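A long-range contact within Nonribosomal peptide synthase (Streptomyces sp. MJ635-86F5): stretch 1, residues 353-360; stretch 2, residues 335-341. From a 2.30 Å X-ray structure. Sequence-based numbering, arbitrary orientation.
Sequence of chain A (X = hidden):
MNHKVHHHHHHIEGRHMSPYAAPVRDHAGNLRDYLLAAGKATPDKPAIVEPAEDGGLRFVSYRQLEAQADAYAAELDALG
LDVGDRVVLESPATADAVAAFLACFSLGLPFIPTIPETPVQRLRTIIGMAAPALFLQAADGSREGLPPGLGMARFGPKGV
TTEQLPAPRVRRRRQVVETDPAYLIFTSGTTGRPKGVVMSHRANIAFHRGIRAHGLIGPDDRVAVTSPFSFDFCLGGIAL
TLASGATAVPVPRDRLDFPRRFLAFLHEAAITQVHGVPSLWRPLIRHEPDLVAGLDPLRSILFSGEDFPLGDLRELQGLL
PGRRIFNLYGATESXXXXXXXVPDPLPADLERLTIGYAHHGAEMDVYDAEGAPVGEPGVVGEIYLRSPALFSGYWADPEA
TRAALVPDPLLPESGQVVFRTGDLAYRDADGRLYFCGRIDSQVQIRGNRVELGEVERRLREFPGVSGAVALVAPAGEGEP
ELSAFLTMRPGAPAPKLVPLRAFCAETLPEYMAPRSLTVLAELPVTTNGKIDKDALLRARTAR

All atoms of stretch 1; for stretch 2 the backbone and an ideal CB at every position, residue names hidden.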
# COMPACT_ATOMS: atom_id res chain seq x y z
N LEU A 353 17.56 9.58 -12.34
CA LEU A 353 17.72 8.76 -11.14
C LEU A 353 17.54 7.28 -11.49
O LEU A 353 16.59 6.92 -12.19
CB LEU A 353 16.67 9.17 -10.13
CG LEU A 353 17.09 9.46 -8.69
CD1 LEU A 353 18.19 10.50 -8.61
CD2 LEU A 353 15.85 9.96 -7.98
N THR A 354 18.44 6.42 -11.05
CA THR A 354 18.27 5.00 -11.27
C THR A 354 17.08 4.43 -10.48
O THR A 354 16.71 4.96 -9.40
CB THR A 354 19.55 4.20 -10.93
OG1 THR A 354 19.39 2.85 -11.35
CG2 THR A 354 19.90 4.23 -9.42
N ILE A 355 16.50 3.34 -10.98
CA ILE A 355 15.54 2.57 -10.19
C ILE A 355 16.18 1.31 -9.63
O ILE A 355 15.53 0.49 -8.99
CB ILE A 355 14.24 2.26 -10.99
CG1 ILE A 355 14.54 1.48 -12.26
CG2 ILE A 355 13.52 3.56 -11.36
CD1 ILE A 355 13.31 0.99 -13.02
N GLY A 356 17.47 1.14 -9.87
CA GLY A 356 18.26 0.19 -9.11
C GLY A 356 17.97 -1.24 -9.43
O GLY A 356 17.77 -1.58 -10.58
N TYR A 357 18.01 -2.08 -8.40
CA TYR A 357 17.67 -3.50 -8.50
C TYR A 357 16.37 -3.75 -7.79
O TYR A 357 16.04 -3.04 -6.86
CB TYR A 357 18.71 -4.38 -7.80
CG TYR A 357 20.16 -4.18 -8.24
CD1 TYR A 357 20.60 -4.70 -9.45
CD2 TYR A 357 21.07 -3.52 -7.43
CE1 TYR A 357 21.90 -4.54 -9.86
CE2 TYR A 357 22.39 -3.37 -7.81
CZ TYR A 357 22.80 -3.87 -9.04
OH TYR A 357 24.11 -3.73 -9.45
N ALA A 358 15.61 -4.75 -8.24
CA ALA A 358 14.40 -5.12 -7.53
C ALA A 358 14.67 -5.29 -6.04
O ALA A 358 15.78 -5.53 -5.65
CB ALA A 358 13.83 -6.40 -8.08
N HIS A 359 13.65 -5.14 -5.20
CA HIS A 359 13.83 -5.24 -3.72
C HIS A 359 14.17 -6.66 -3.37
O HIS A 359 13.99 -7.57 -4.18
CB HIS A 359 12.58 -4.82 -2.94
CG HIS A 359 11.37 -5.66 -3.22
ND1 HIS A 359 11.20 -6.92 -2.67
CD2 HIS A 359 10.27 -5.41 -3.96
CE1 HIS A 359 10.04 -7.41 -3.07
NE2 HIS A 359 9.45 -6.51 -3.84
N HIS A 360 14.61 -6.83 -2.13
CA HIS A 360 15.16 -8.08 -1.70
C HIS A 360 14.09 -9.17 -1.93
O HIS A 360 12.89 -8.99 -1.59
CB HIS A 360 15.57 -7.93 -0.26
CG HIS A 360 16.23 -9.13 0.29
ND1 HIS A 360 15.50 -10.18 0.82
CD2 HIS A 360 17.53 -9.48 0.36
CE1 HIS A 360 16.34 -11.14 1.19
NE2 HIS A 360 17.57 -10.74 0.92
N UNK A 335 2.52 -3.88 -5.70
CA UNK A 335 2.65 -2.76 -4.75
C UNK A 335 3.85 -1.90 -5.02
O UNK A 335 3.70 -0.72 -5.22
CB UNK A 335 2.73 -3.29 -3.32
N UNK A 336 5.04 -2.51 -5.06
CA UNK A 336 6.26 -1.85 -5.49
C UNK A 336 7.24 -2.92 -5.91
O UNK A 336 6.95 -4.11 -5.77
CB UNK A 336 6.84 -0.96 -4.39
N UNK A 337 8.37 -2.50 -6.48
CA UNK A 337 9.32 -3.42 -7.11
C UNK A 337 10.76 -3.13 -6.70
O UNK A 337 11.58 -4.03 -6.65
CB UNK A 337 9.19 -3.34 -8.63
N UNK A 338 11.10 -1.87 -6.48
CA UNK A 338 12.47 -1.52 -6.11
C UNK A 338 12.49 -0.29 -5.27
O UNK A 338 11.63 0.58 -5.38
CB UNK A 338 13.34 -1.32 -7.35
N UNK A 339 13.53 -0.22 -4.44
CA UNK A 339 13.73 0.92 -3.56
C UNK A 339 15.20 1.29 -3.58
O UNK A 339 16.05 0.46 -3.43
CB UNK A 339 13.26 0.62 -2.14
N UNK A 340 15.46 2.58 -3.74
CA UNK A 340 16.77 3.07 -4.08
C UNK A 340 17.08 4.28 -3.20
O UNK A 340 16.24 5.15 -3.02
CB UNK A 340 16.85 3.42 -5.57
N UNK A 341 18.28 4.31 -2.63
CA UNK A 341 18.78 5.50 -1.95
C UNK A 341 19.04 6.60 -2.99
O UNK A 341 19.66 6.38 -4.01
CB UNK A 341 20.05 5.18 -1.16

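Position 335 has phi/psi of 66/-56°; a positive phi favours glycine, though other residues can occupy it. Its CB lies beyond the reach of stretch 1, which therefore sets no preference. The deposited residue is Met335, whose side chain makes no contact here.

At position 336 the CB points sideways, with no atom of stretch 1 within 5.5 Å, so the visible atoms allow many side chains. The residue is Ala336. Its contribution comes from the backbone: Ala336 O lies near the plane of the His359 ring, at its edge, 4.0 Å from His359 NE2.

Position 337 directs its CB away, and the stretch 1 atom nearest the ideal CB of 337 is His359 CD2, at 5.2 Å. Stretch 1 thus makes little demand, and many side chains would serve, alanine among them. The carbonyl, which any residue supplies, faces the backbone amide of His359. The residue is Ala337, which contributes mainly through that carbonyl: His359 N donates a hydrogen bond to Ala337 O at 2.8 Å, and Ala358 CA adds a CA-H...O contact to Ala337 O at 3.1 Å.

Position 338 is the most constrained. Its extended backbone places the ideal CB of 338 3.2 Å from Tyr357 O and 3.3 Å from Ile355 O, so two acceptors crowd a sideways-pointing side chain. A small residue is favoured, and a short donor would be better still: serine, or cysteine as a weaker donor; alanine would fit but leave Ile355 O without this donor. The residue is Ser338. With chi1 at 78° (p), its hydroxyl donates from Ser338 OG to Ile355 O at 2.7 Å, while Tyr357 O lies close to the side chain, 3.3 Å from Ser338 CB.

Position 339 turns its CB away, and its extended backbone suits a beta-branched residue, though stretch 1 does not demand one. Val339 fits that conformation. Its amide is linked to the other stretch through a water, which accepts from Val339 N at 2.9 Å and donates to Tyr357 O at 2.7 Å.

At position 340 the CB points toward stretch 1, and the ideal CB of 340 lies 4.1 Å from Thr354 O. Serine, threonine or valine would suit this mixed surface and the extended backbone. The residue is Thr340, in the m rotamer. Thr340 CG2 packs 4.0 Å from Thr354 CG2, while Thr340 OG1 lies 3.4 Å from Ile355 O. Gly356, whose CA is 6.0 Å from Thr340 CA, leaves room for that hydroxyl: an ideal CB on Gly356 would clash with Thr340 OG1 at 2.6 Å.

Position 341 is out of reach, so polar or charged residues are as acceptable as any. Asp341 makes no contact with stretch 1, and its OD1 is hydrogen-bonded elsewhere in the structure.

Stretch 2 (335-341) MAASVTD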
# COMPACT_ATOMS: atom_id res chain seq x y z
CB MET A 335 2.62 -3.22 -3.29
CG MET A 335 2.62 -2.03 -2.34
SD MET A 335 1.89 -2.40 -0.72
CE MET A 335 0.15 -1.98 -0.97
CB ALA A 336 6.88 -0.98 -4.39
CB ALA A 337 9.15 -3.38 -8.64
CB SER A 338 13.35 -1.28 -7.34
OG SER A 338 13.10 0.01 -7.89
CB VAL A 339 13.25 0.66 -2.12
CG1 VAL A 339 14.02 -0.47 -1.47
CG2 VAL A 339 13.37 1.94 -1.29
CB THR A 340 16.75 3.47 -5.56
OG1 THR A 340 16.66 2.29 -6.35
CG2 THR A 340 17.96 4.21 -5.94
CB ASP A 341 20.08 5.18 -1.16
CG ASP A 341 19.85 4.26 0.03
OD1 ASP A 341 18.90 4.47 0.75
OD2 ASP A 341 20.61 3.31 0.26
O HOH W 1 15.42 -2.35 -4.30
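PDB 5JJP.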